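Local coordinates for nucleoporin NUP82 (Saccharomyces cerevisiae, PDB 3PBP), which forms part of the nuclear pore complex as a structural nucleoporin, its N-terminal domain, modelled here, docking onto the nucleoporin NUP116, at residues L197-I205 and D296-T304; C316-L324 and L356-I364. The protein carries 1 engineered substitution. All blocks are in the same frame, centred on the assembly; numbering follows the deposited sequence.

Contact 1: residues L197-I205 and D296-T304; sequences LNTTEGGDI and DYTATNIAT
The flat peptide group between Asn301 and Ile302 carries the CD2 methyl of Leu197 on one face, with CD2 3.5 Å from Asn301 O and almost directly above the carbonyl carbon. A second flat group, the Gly202 carbonyl, is approached by Ala299: Ala299 N donates to Gly202 O at 2.9 Å, tilted 29° from the carbonyl plane. Thr298 CA adds a weaker CA-H...O contact to the same oxygen.

Leu197 has CG anti to its own nitrogen (chi1 -179°), and this carries the branch to strand 299-306, where CD1 meets Ala299 CB at 3.7 Å and Leu197 CB lies against Ile302 CG2 at 4.0 Å. Cutting this leucine back to an alanine would probably remove one of the apolar neighbours of Ala299 CB and uncover the Leu197 side of the Asn301 peptide. Gly203 packs its bare CA on Ala299 CB at 3.7 Å; a side chain there would probably be too close to that methyl. Thr199 and Thr298 cross at about a right angle through their CG2 methyls; the Thr199 hydroxyl is hydrogen-bonded to Thr183 of strand 182-187, that of Thr298 to Arg114 of the NUP116 chain.

The arrangement is a beta-hairpin turn of one propeller blade resting on a strand of the next. It lies at the NUP116 docking surface, where Lys98 of the NUP116 chain forms a salt bridge with Asp204.

Contact 2: residues C316-L324 and L356-I364; sequences CVSFDDGSL and LQREIKSLI
Ile360 lays its side chain over one face of the 316-324 hairpin, and it can be followed outward atom by atom. CB points at the hairpin and serves as the fork. One branch, CG2, turns to Ser318 and stops 3.6 Å from Ser318 OG. The other, CG1, stands anti to the carbonyl carbon (chi1 -57°) and passes Gly322 CA at 4.1 Å. From there the extended second torsion carries CD1 across that face to the 323-324 arm, where it meets Leu324 CD1 at 3.4 Å and also reaches Ser323 O. The Leu324 and Ile360 side chains cross obliquely, and Val375 of strand 372-376 touches the isoleucine as well.

Further along, Leu363 spreads its branched end over the Ser318 hydroxyl. CG and both methyls lie near that oxygen, while CD1 also reaches Cys316 SG at 4.0 Å and CD2 faces Leu324 CD1. Just before Leu363, Lys361 and Ser362 together face Ile376, a classic beta bulge.

At the other end the backbone takes over. Leu356 N donates to Gly322 O at 2.8 Å with a straight approach, the C=O...N angle being 165°, and Gln357 N adds a weak bond to the same oxygen. Gly322 has positive phi, which favours glycine, and its CA lies against Arg358 O, where a CB would probably be hindered. Beside the turn, Arg353 of strand 347-355 makes a salt bridge with Asp321 and a hydrogen bond with Ser323 OG.

The chemistry is thus divided. One good main-chain bond and one weak one to Gly322 O tie down the loop at 356-357, whereas the rest of the blade-to-blade contact is largely non-directional packing of Ile360 and Leu363 on Leu324, Cys316 SG and the Ser318 hydroxyl.

Overall arrangement
The two contacts flank one antiparallel strand pair. Strand 299-306 belongs to contact 1 and strand 313-319 to contact 2, and they lie side by side in the same sheet, probably hydrogen-bonded from Thr300 N to Ser318 O (2.7 Å) and from Ala303 N to Cys316 O (2.8 Å). Phe319 also packs where the chain enters strand 299-306, with CD1 3.4 Å from Ala299 N. The centres of contact 1 and contact 2 lie about 11 Å apart. This blade therefore meets the preceding one through contact 1 and the following one through contact 2. NUP116 reaches the segments of contact 1, whereas no other chain touches those of contact 2.

Contact 1: residues L197-I205 and D296-T304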
ATOM      1  N   LEU A 197       2.835  -1.856  -3.046  1.00 54.82           N
ATOM      2  CA  LEU A 197       3.635  -2.524  -4.066  1.00 54.73           C
ATOM      3  C   LEU A 197       4.286  -3.745  -3.408  1.00 55.97           C
ATOM      4  O   LEU A 197       5.130  -3.597  -2.528  1.00 55.43           O
ATOM      5  CB  LEU A 197       4.722  -1.591  -4.583  1.00 53.29           C
ATOM      6  CG  LEU A 197       5.615  -2.178  -5.676  1.00 53.60           C
ATOM      7  CD1 LEU A 197       4.828  -2.280  -6.969  1.00 52.91           C
ATOM      8  CD2 LEU A 197       6.835  -1.302  -5.878  1.00 53.15           C
ATOM      9  N   ASN A 198       3.891  -4.948  -3.821  1.00 58.01           N
ATOM     10  CA  ASN A 198       4.463  -6.155  -3.234  1.00 60.94           C
ATOM     11  C   ASN A 198       5.393  -6.884  -4.215  1.00 62.22           C
ATOM     12  O   ASN A 198       5.404  -6.591  -5.416  1.00 62.38           O
ATOM     13  CB  ASN A 198       3.341  -7.077  -2.732  1.00 60.99           C
ATOM     14  CG  ASN A 198       2.939  -8.107  -3.744  1.00 61.91           C
ATOM     15  OD1 ASN A 198       2.874  -7.829  -4.940  1.00 64.61           O
ATOM     16  ND2 ASN A 198       2.649  -9.307  -3.273  1.00 62.32           N
ATOM     17  N   THR A 199       6.164  -7.835  -3.695  1.00 63.75           N
ATOM     18  CA  THR A 199       7.134  -8.559  -4.501  1.00 65.74           C
ATOM     19  C   THR A 199       6.912 -10.048  -4.733  1.00 67.36           C
ATOM     20  O   THR A 199       7.550 -10.638  -5.613  1.00 67.73           O
ATOM     21  CB  THR A 199       8.512  -8.367  -3.900  1.00 65.83           C
ATOM     22  OG1 THR A 199       8.856  -6.983  -3.983  1.00 65.68           O
ATOM     23  CG2 THR A 199       9.550  -9.190  -4.644  1.00 67.72           C
ATOM     24  N   THR A 200       6.016 -10.653  -3.958  1.00 68.09           N
ATOM     25  CA  THR A 200       5.731 -12.081  -4.087  1.00 69.13           C
ATOM     26  C   THR A 200       5.922 -12.657  -5.499  1.00 70.55           C
ATOM     27  O   THR A 200       6.489 -13.737  -5.657  1.00 71.70           O
ATOM     28  CB  THR A 200       4.293 -12.407  -3.644  1.00 68.60           C
ATOM     29  OG1 THR A 200       4.041 -11.823  -2.359  1.00 68.42           O
ATOM     30  CG2 THR A 200       4.096 -13.914  -3.563  1.00 66.23           C
ATOM     31  N   GLU A 201       5.461 -11.940  -6.523  1.00 70.81           N
ATOM     32  CA  GLU A 201       5.570 -12.429  -7.890  1.00 70.85           C
ATOM     33  C   GLU A 201       6.235 -11.455  -8.835  1.00 69.94           C
ATOM     34  O   GLU A 201       5.755 -11.239  -9.944  1.00 70.46           O
ATOM     35  CB  GLU A 201       4.185 -12.776  -8.431  1.00 72.83           C
ATOM     36  CG  GLU A 201       3.510 -13.923  -7.701  1.00 78.42           C
ATOM     37  CD  GLU A 201       2.009 -13.984  -7.966  1.00 82.26           C
ATOM     38  OE1 GLU A 201       1.608 -13.950  -9.153  1.00 83.75           O
ATOM     39  OE2 GLU A 201       1.229 -14.072  -6.987  1.00 84.58           O
ATOM     40  N   GLY A 202       7.343 -10.870  -8.404  1.00 68.67           N
ATOM     41  CA  GLY A 202       8.046  -9.937  -9.261  1.00 67.59           C
ATOM     42  C   GLY A 202       7.551  -8.513  -9.141  1.00 67.27           C
ATOM     43  O   GLY A 202       8.236  -7.580  -9.571  1.00 68.50           O
ATOM     44  N   GLY A 203       6.365  -8.332  -8.566  1.00 65.50           N
ATOM     45  CA  GLY A 203       5.834  -6.992  -8.415  1.00 63.41           C
ATOM     46  C   GLY A 203       4.388  -6.839  -8.838  1.00 62.31           C
ATOM     47  O   GLY A 203       4.017  -7.100  -9.982  1.00 60.55           O
ATOM     48  N   ASP A 204       3.563  -6.413  -7.894  1.00 62.03           N
ATOM     49  CA  ASP A 204       2.150  -6.201  -8.151  1.00 61.19           C
ATOM     50  C   ASP A 204       1.624  -5.045  -7.308  1.00 58.61           C
ATOM     51  O   ASP A 204       2.295  -4.585  -6.389  1.00 58.83           O
ATOM     52  CB  ASP A 204       1.369  -7.478  -7.855  1.00 63.94           C
ATOM     53  CG  ASP A 204       1.390  -8.452  -9.026  1.00 68.05           C
ATOM     54  OD1 ASP A 204       0.815  -8.110 -10.097  1.00 69.08           O
ATOM     55  OD2 ASP A 204       1.984  -9.551  -8.873  1.00 68.48           O
ATOM     56  N   ILE A 205       0.431  -4.567  -7.635  1.00 54.83           N
ATOM     57  CA  ILE A 205      -0.155  -3.471  -6.894  1.00 51.40           C
ATOM     58  C   ILE A 205      -1.465  -3.889  -6.226  1.00 50.86           C
ATOM     59  O   ILE A 205      -2.326  -4.504  -6.839  1.00 49.64           O
ATOM     60  CB  ILE A 205      -0.405  -2.255  -7.821  1.00 48.79           C
ATOM     61  CG1 ILE A 205       0.931  -1.756  -8.365  1.00 46.56           C
ATOM     62  CG2 ILE A 205      -1.151  -1.168  -7.067  1.00 46.78           C
ATOM     63  CD1 ILE A 205       0.819  -0.670  -9.378  1.00 46.56           C
ATOM     64  N   ASP A 296      11.260 -10.438 -15.846  1.00 70.08           N
ATOM     65  CA  ASP A 296      12.559 -10.898 -15.366  1.00 72.37           C
ATOM     66  C   ASP A 296      13.124 -10.007 -14.272  1.00 72.46           C
ATOM     67  O   ASP A 296      14.240 -10.226 -13.816  1.00 73.64           O
ATOM     68  CB  ASP A 296      13.575 -10.971 -16.516  1.00 74.56           C
ATOM     69  CG  ASP A 296      13.223 -12.032 -17.547  1.00 77.98           C
ATOM     70  OD1 ASP A 296      13.050 -13.214 -17.155  1.00 78.49           O
ATOM     71  OD2 ASP A 296      13.124 -11.680 -18.748  1.00 78.73           O
ATOM     72  N   TYR A 297      12.367  -9.000 -13.854  1.00 72.16           N
ATOM     73  CA  TYR A 297      12.838  -8.102 -12.809  1.00 71.17           C
ATOM     74  C   TYR A 297      11.837  -7.945 -11.672  1.00 70.33           C
ATOM     75  O   TYR A 297      10.772  -8.580 -11.663  1.00 69.90           O
ATOM     76  CB  TYR A 297      13.181  -6.738 -13.397  1.00 72.64           C
ATOM     77  CG  TYR A 297      14.255  -6.813 -14.463  1.00 76.04           C
ATOM     78  CD1 TYR A 297      13.930  -7.075 -15.797  1.00 75.54           C
ATOM     79  CD2 TYR A 297      15.609  -6.670 -14.127  1.00 76.33           C
ATOM     80  CE1 TYR A 297      14.923  -7.193 -16.769  1.00 76.29           C
ATOM     81  CE2 TYR A 297      16.607  -6.789 -15.092  1.00 76.44           C
ATOM     82  CZ  TYR A 297      16.259  -7.051 -16.409  1.00 76.80           C
ATOM     83  OH  TYR A 297      17.243  -7.181 -17.366  1.00 78.02           O
ATOM     84  N   THR A 298      12.188  -7.106 -10.706  1.00 68.59           N
ATOM     85  CA  THR A 298      11.319  -6.881  -9.564  1.00 66.66           C
ATOM     86  C   THR A 298      11.007  -5.407  -9.355  1.00 65.73           C
ATOM     87  O   THR A 298      11.866  -4.540  -9.554  1.00 64.16           O
ATOM     88  CB  THR A 298      11.948  -7.429  -8.269  1.00 67.11           C
ATOM     89  OG1 THR A 298      12.375  -8.783  -8.477  1.00 66.58           O
ATOM     90  CG2 THR A 298      10.931  -7.394  -7.128  1.00 66.67           C
ATOM     91  N   ALA A 299       9.764  -5.142  -8.952  1.00 65.01           N
ATOM     92  CA  ALA A 299       9.298  -3.788  -8.683  1.00 63.80           C
ATOM     93  C   ALA A 299       9.983  -3.272  -7.407  1.00 63.02           C
ATOM     94  O   ALA A 299      10.088  -3.992  -6.406  1.00 61.75           O
ATOM     95  CB  ALA A 299       7.783  -3.793  -8.527  1.00 63.41           C
ATOM     96  N   THR A 300      10.446  -2.027  -7.447  1.00 63.03           N
ATOM     97  CA  THR A 300      11.155  -1.446  -6.304  1.00 63.51           C
ATOM     98  C   THR A 300      10.383  -0.413  -5.484  1.00 63.02           C
ATOM     99  O   THR A 300      10.271  -0.540  -4.257  1.00 63.20           O
ATOM    100  CB  THR A 300      12.457  -0.772  -6.752  1.00 63.07           C
ATOM    101  OG1 THR A 300      13.161  -1.635  -7.642  1.00 61.78           O
ATOM    102  CG2 THR A 300      13.340  -0.501  -5.552  1.00 65.89           C
ATOM    103  N   ASN A 301       9.878   0.618  -6.163  1.00 62.10           N
ATOM    104  CA  ASN A 301       9.134   1.677  -5.498  1.00 60.46           C
ATOM    105  C   ASN A 301       7.868   2.055  -6.227  1.00 59.18           C
ATOM    106  O   ASN A 301       7.666   1.713  -7.385  1.00 59.35           O
ATOM    107  CB  ASN A 301       9.988   2.935  -5.362  1.00 60.02           C
ATOM    108  CG  ASN A 301      11.353   2.650  -4.786  1.00 61.12           C
ATOM    109  OD1 ASN A 301      12.258   2.220  -5.504  1.00 62.65           O
ATOM    110  ND2 ASN A 301      11.513   2.874  -3.484  1.00 60.16           N
ATOM    111  N   ILE A 302       7.007   2.768  -5.522  1.00 57.60           N
ATOM    112  CA  ILE A 302       5.775   3.239  -6.115  1.00 56.26           C
ATOM    113  C   ILE A 302       5.569   4.690  -5.662  1.00 55.93           C
ATOM    114  O   ILE A 302       5.851   5.060  -4.515  1.00 55.80           O
ATOM    115  CB  ILE A 302       4.577   2.342  -5.718  1.00 55.96           C
ATOM    116  CG1 ILE A 302       3.332   2.798  -6.479  1.00 55.46           C
ATOM    117  CG2 ILE A 302       4.347   2.374  -4.208  1.00 54.09           C
ATOM    118  CD1 ILE A 302       2.120   1.881  -6.277  1.00 55.27           C
ATOM    119  N   ALA A 303       5.111   5.518  -6.585  1.00 54.61           N
ATOM    120  CA  ALA A 303       4.901   6.920  -6.289  1.00 53.41           C
ATOM    121  C   ALA A 303       3.638   7.379  -6.964  1.00 53.11           C
ATOM    122  O   ALA A 303       3.215   6.814  -7.969  1.00 50.65           O
ATOM    123  CB  ALA A 303       6.080   7.751  -6.797  1.00 53.24           C
ATOM    124  N   THR A 304       3.050   8.429  -6.415  1.00 53.68           N
ATOM    125  CA  THR A 304       1.835   8.970  -6.975  1.00 53.83           C
ATOM    126  C   THR A 304       2.099  10.416  -7.348  1.00 54.30           C
ATOM    127  O   THR A 304       2.597  11.184  -6.539  1.00 53.50           O
ATOM    128  CB  THR A 304       0.692   8.839  -5.961  1.00 53.61           C
ATOM    129  OG1 THR A 304       0.072   7.558  -6.118  1.00 50.21           O
ATOM    130  CG2 THR A 304      -0.326   9.903  -6.169  1.00 54.79           C
TER

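Contact 2: residues C316-L324 and L356-I364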
ATOM      1  N   CYS A 316       3.415   5.651 -10.473  1.00 59.60           N
ATOM      2  CA  CYS A 316       4.724   5.318 -11.008  1.00 61.11           C
ATOM      3  C   CYS A 316       5.363   4.180 -10.230  1.00 61.35           C
ATOM      4  O   CYS A 316       5.355   4.185  -8.997  1.00 61.79           O
ATOM      5  CB  CYS A 316       5.645   6.539 -10.980  1.00 63.23           C
ATOM      6  SG  CYS A 316       7.327   6.208 -11.620  1.00 66.89           S
ATOM      7  N   VAL A 317       5.912   3.207 -10.958  1.00 61.32           N
ATOM      8  CA  VAL A 317       6.569   2.055 -10.345  1.00 61.22           C
ATOM      9  C   VAL A 317       8.002   1.824 -10.855  1.00 62.67           C
ATOM     10  O   VAL A 317       8.265   1.898 -12.057  1.00 63.66           O
ATOM     11  CB  VAL A 317       5.750   0.779 -10.579  1.00 59.23           C
ATOM     12  CG1 VAL A 317       6.365  -0.377  -9.820  1.00 58.91           C
ATOM     13  CG2 VAL A 317       4.314   0.999 -10.129  1.00 59.24           C
ATOM     14  N   SER A 318       8.914   1.555  -9.920  1.00 63.86           N
ATOM     15  CA  SER A 318      10.328   1.280 -10.207  1.00 65.24           C
ATOM     16  C   SER A 318      10.568  -0.210 -10.401  1.00 65.94           C
ATOM     17  O   SER A 318       9.822  -1.043  -9.870  1.00 65.49           O
ATOM     18  CB  SER A 318      11.221   1.699  -9.039  1.00 65.68           C
ATOM     19  OG  SER A 318      11.329   3.098  -8.948  1.00 70.18           O
ATOM     20  N   PHE A 319      11.639  -0.535 -11.126  1.00 66.39           N
ATOM     21  CA  PHE A 319      12.016  -1.927 -11.379  1.00 65.23           C
ATOM     22  C   PHE A 319      13.535  -2.129 -11.385  1.00 65.49           C
ATOM     23  O   PHE A 319      14.288  -1.197 -11.679  1.00 64.09           O
ATOM     24  CB  PHE A 319      11.426  -2.387 -12.707  1.00 62.70           C
ATOM     25  CG  PHE A 319      10.001  -2.851 -12.609  1.00 60.11           C
ATOM     26  CD1 PHE A 319       9.707  -4.126 -12.148  1.00 57.88           C
ATOM     27  CD2 PHE A 319       8.954  -2.012 -12.993  1.00 59.23           C
ATOM     28  CE1 PHE A 319       8.390  -4.568 -12.070  1.00 58.76           C
ATOM     29  CE2 PHE A 319       7.633  -2.443 -12.918  1.00 58.28           C
ATOM     30  CZ  PHE A 319       7.350  -3.728 -12.455  1.00 58.46           C
ATOM     31  N   ASP A 320      13.962  -3.350 -11.048  1.00 66.31           N
ATOM     32  CA  ASP A 320      15.381  -3.730 -11.008  1.00 66.08           C
ATOM     33  C   ASP A 320      16.187  -3.209 -12.191  1.00 66.89           C
ATOM     34  O   ASP A 320      17.308  -2.756 -12.027  1.00 67.43           O
ATOM     35  CB  ASP A 320      15.541  -5.251 -11.021  1.00 66.52           C
ATOM     36  CG  ASP A 320      15.332  -5.882  -9.680  1.00 67.68           C
ATOM     37  OD1 ASP A 320      15.946  -5.407  -8.703  1.00 67.17           O
ATOM     38  OD2 ASP A 320      14.566  -6.874  -9.612  1.00 69.37           O
ATOM     39  N   ASP A 321      15.620  -3.308 -13.386  1.00 67.51           N
ATOM     40  CA  ASP A 321      16.305  -2.894 -14.602  1.00 69.20           C
ATOM     41  C   ASP A 321      16.457  -1.390 -14.779  1.00 68.87           C
ATOM     42  O   ASP A 321      16.737  -0.917 -15.885  1.00 68.25           O
ATOM     43  CB  ASP A 321      15.581  -3.481 -15.822  1.00 72.70           C
ATOM     44  CG  ASP A 321      14.239  -2.816 -16.088  1.00 74.96           C
ATOM     45  OD1 ASP A 321      13.542  -2.467 -15.110  1.00 76.80           O
ATOM     46  OD2 ASP A 321      13.876  -2.656 -17.276  1.00 75.27           O
ATOM     47  N   GLY A 322      16.285  -0.642 -13.695  1.00 68.39           N
ATOM     48  CA  GLY A 322      16.404   0.802 -13.785  1.00 67.92           C
ATOM     49  C   GLY A 322      15.339   1.363 -14.708  1.00 67.53           C
ATOM     50  O   GLY A 322      15.537   2.388 -15.355  1.00 66.80           O
ATOM     51  N   SER A 323      14.199   0.677 -14.758  1.00 67.99           N
ATOM     52  CA  SER A 323      13.077   1.071 -15.604  1.00 67.31           C
ATOM     53  C   SER A 323      11.935   1.683 -14.771  1.00 66.71           C
ATOM     54  O   SER A 323      11.821   1.466 -13.548  1.00 66.20           O
ATOM     55  CB  SER A 323      12.577  -0.154 -16.390  1.00 67.61           C
ATOM     56  OG  SER A 323      11.764   0.206 -17.495  1.00 68.56           O
ATOM     57  N   LEU A 324      11.085   2.443 -15.452  1.00 65.32           N
ATOM     58  CA  LEU A 324       9.960   3.120 -14.819  1.00 63.25           C
ATOM     59  C   LEU A 324       8.717   2.921 -15.662  1.00 61.66           C
ATOM     60  O   LEU A 324       8.785   3.040 -16.879  1.00 60.69           O
ATOM     61  CB  LEU A 324      10.251   4.615 -14.766  1.00 62.95           C
ATOM     62  CG  LEU A 324      10.171   5.348 -13.443  1.00 62.86           C
ATOM     63  CD1 LEU A 324      11.076   4.667 -12.432  1.00 62.73           C
ATOM     64  CD2 LEU A 324      10.575   6.791 -13.669  1.00 62.09           C
ATOM     65  N   LEU A 356      15.999   4.269 -17.427  1.00 80.96           N
ATOM     66  CA  LEU A 356      17.055   5.187 -17.006  1.00 82.51           C
ATOM     67  C   LEU A 356      18.387   4.452 -16.936  1.00 83.71           C
ATOM     68  O   LEU A 356      19.435   5.065 -16.716  1.00 83.75           O
ATOM     69  CB  LEU A 356      16.715   5.791 -15.637  1.00 82.44           C
ATOM     70  CG  LEU A 356      15.348   6.479 -15.521  1.00 81.86           C
ATOM     71  CD1 LEU A 356      15.094   6.873 -14.078  1.00 81.32           C
ATOM     72  CD2 LEU A 356      15.301   7.694 -16.443  1.00 81.02           C
ATOM     73  N   GLN A 357      18.334   3.132 -17.113  1.00 85.07           N
ATOM     74  CA  GLN A 357      19.529   2.298 -17.097  1.00 86.34           C
ATOM     75  C   GLN A 357      20.476   2.615 -15.937  1.00 85.95           C
ATOM     76  O   GLN A 357      21.688   2.434 -16.045  1.00 86.33           O
ATOM     77  CB  GLN A 357      20.262   2.453 -18.429  1.00 87.77           C
ATOM     78  CG  GLN A 357      19.405   2.061 -19.615  1.00 91.09           C
ATOM     79  CD  GLN A 357      19.932   2.607 -20.927  1.00 93.12           C
ATOM     80  OE1 GLN A 357      19.958   3.821 -21.141  1.00 94.65           O
ATOM     81  NE2 GLN A 357      20.358   1.712 -21.814  1.00 94.32           N
ATOM     82  N   ARG A 358      19.917   3.104 -14.834  1.00 84.77           N
ATOM     83  CA  ARG A 358      20.696   3.419 -13.642  1.00 83.49           C
ATOM     84  C   ARG A 358      19.980   2.713 -12.507  1.00 82.60           C
ATOM     85  O   ARG A 358      18.792   2.427 -12.618  1.00 82.73           O
ATOM     86  CB  ARG A 358      20.695   4.921 -13.373  1.00 83.84           C
ATOM     87  CG  ARG A 358      21.299   5.777 -14.463  1.00 84.55           C
ATOM     88  CD  ARG A 358      20.896   7.223 -14.241  1.00 85.85           C
ATOM     89  NE  ARG A 358      21.471   8.152 -15.212  1.00 86.62           N
ATOM     90  CZ  ARG A 358      22.762   8.470 -15.279  1.00 86.58           C
ATOM     91  NH1 ARG A 358      23.629   7.925 -14.425  1.00 84.03           N
ATOM     92  NH2 ARG A 358      23.180   9.350 -16.189  1.00 85.35           N
ATOM     93  N   GLU A 359      20.685   2.428 -11.420  1.00 81.82           N
ATOM     94  CA  GLU A 359      20.048   1.760 -10.285  1.00 81.64           C
ATOM     95  C   GLU A 359      19.171   2.768  -9.533  1.00 80.58           C
ATOM     96  O   GLU A 359      19.689   3.644  -8.829  1.00 81.00           O
ATOM     97  CB  GLU A 359      21.101   1.195  -9.333  1.00 82.93           C
ATOM     98  CG  GLU A 359      20.513   0.312  -8.250  1.00 85.91           C
ATOM     99  CD  GLU A 359      21.392   0.239  -7.023  1.00 87.77           C
ATOM    100  OE1 GLU A 359      22.611   0.007  -7.178  1.00 87.88           O
ATOM    101  OE2 GLU A 359      20.859   0.411  -5.903  1.00 89.48           O
ATOM    102  N   ILE A 360      17.852   2.651  -9.679  1.00 77.74           N
ATOM    103  CA  ILE A 360      16.950   3.577  -9.012  1.00 75.70           C
ATOM    104  C   ILE A 360      16.848   3.287  -7.527  1.00 74.77           C
ATOM    105  O   ILE A 360      16.286   2.272  -7.125  1.00 75.00           O
ATOM    106  CB  ILE A 360      15.546   3.520  -9.609  1.00 75.27           C
ATOM    107  CG1 ILE A 360      15.605   3.817 -11.113  1.00 75.14           C
ATOM    108  CG2 ILE A 360      14.665   4.546  -8.914  1.00 75.28           C
ATOM    109  CD1 ILE A 360      14.275   3.692 -11.837  1.00 72.78           C
ATOM    110  N   LYS A 361      17.378   4.191  -6.710  1.00 73.70           N
ATOM    111  CA  LYS A 361      17.352   3.993  -5.269  1.00 73.44           C
ATOM    112  C   LYS A 361      16.114   4.573  -4.581  1.00 72.28           C
ATOM    113  O   LYS A 361      15.815   4.199  -3.441  1.00 72.85           O
ATOM    114  CB  LYS A 361      18.651   4.531  -4.645  1.00 74.86           C
ATOM    115  CG  LYS A 361      19.884   3.700  -5.055  1.00 76.59           C
ATOM    116  CD  LYS A 361      21.215   4.375  -4.728  1.00 78.82           C
ATOM    117  CE  LYS A 361      21.511   4.362  -3.227  1.00 80.92           C
ATOM    118  NZ  LYS A 361      22.769   5.100  -2.882  1.00 79.23           N
ATOM    119  N   SER A 362      15.389   5.466  -5.257  1.00 69.50           N
ATOM    120  CA  SER A 362      14.165   6.029  -4.681  1.00 67.60           C
ATOM    121  C   SER A 362      13.451   7.045  -5.562  1.00 66.30           C
ATOM    122  O   SER A 362      14.054   7.658  -6.446  1.00 65.88           O
ATOM    123  CB  SER A 362      14.444   6.682  -3.339  1.00 67.28           C
ATOM    124  OG  SER A 362      14.887   8.005  -3.543  1.00 70.08           O
ATOM    125  N   LEU A 363      12.152   7.205  -5.305  1.00 64.91           N
ATOM    126  CA  LEU A 363      11.296   8.142  -6.039  1.00 63.58           C
ATOM    127  C   LEU A 363      10.796   9.208  -5.067  1.00 63.70           C
ATOM    128  O   LEU A 363      10.449   8.902  -3.918  1.00 63.43           O
ATOM    129  CB  LEU A 363      10.103   7.408  -6.649  1.00 60.77           C
ATOM    130  CG  LEU A 363      10.452   6.267  -7.599  1.00 59.73           C
ATOM    131  CD1 LEU A 363       9.174   5.602  -8.078  1.00 58.10           C
ATOM    132  CD2 LEU A 363      11.275   6.809  -8.772  1.00 59.88           C
ATOM    133  N   ILE A 364      10.758  10.456  -5.525  1.00 62.97           N
ATOM    134  CA  ILE A 364      10.332  11.561  -4.672  1.00 61.96           C
ATOM    135  C   ILE A 364       9.494  12.562  -5.452  1.00 62.72           C
ATOM    136  O   ILE A 364       9.714  12.765  -6.646  1.00 62.85           O
ATOM    137  CB  ILE A 364      11.564  12.295  -4.083  1.00 60.34           C
ATOM    138  CG1 ILE A 364      12.392  11.325  -3.246  1.00 58.14           C
ATOM    139  CG2 ILE A 364      11.125  13.476  -3.241  1.00 60.46           C
ATOM    140  CD1 ILE A 364      13.631  11.926  -2.643  1.00 58.04           C
TER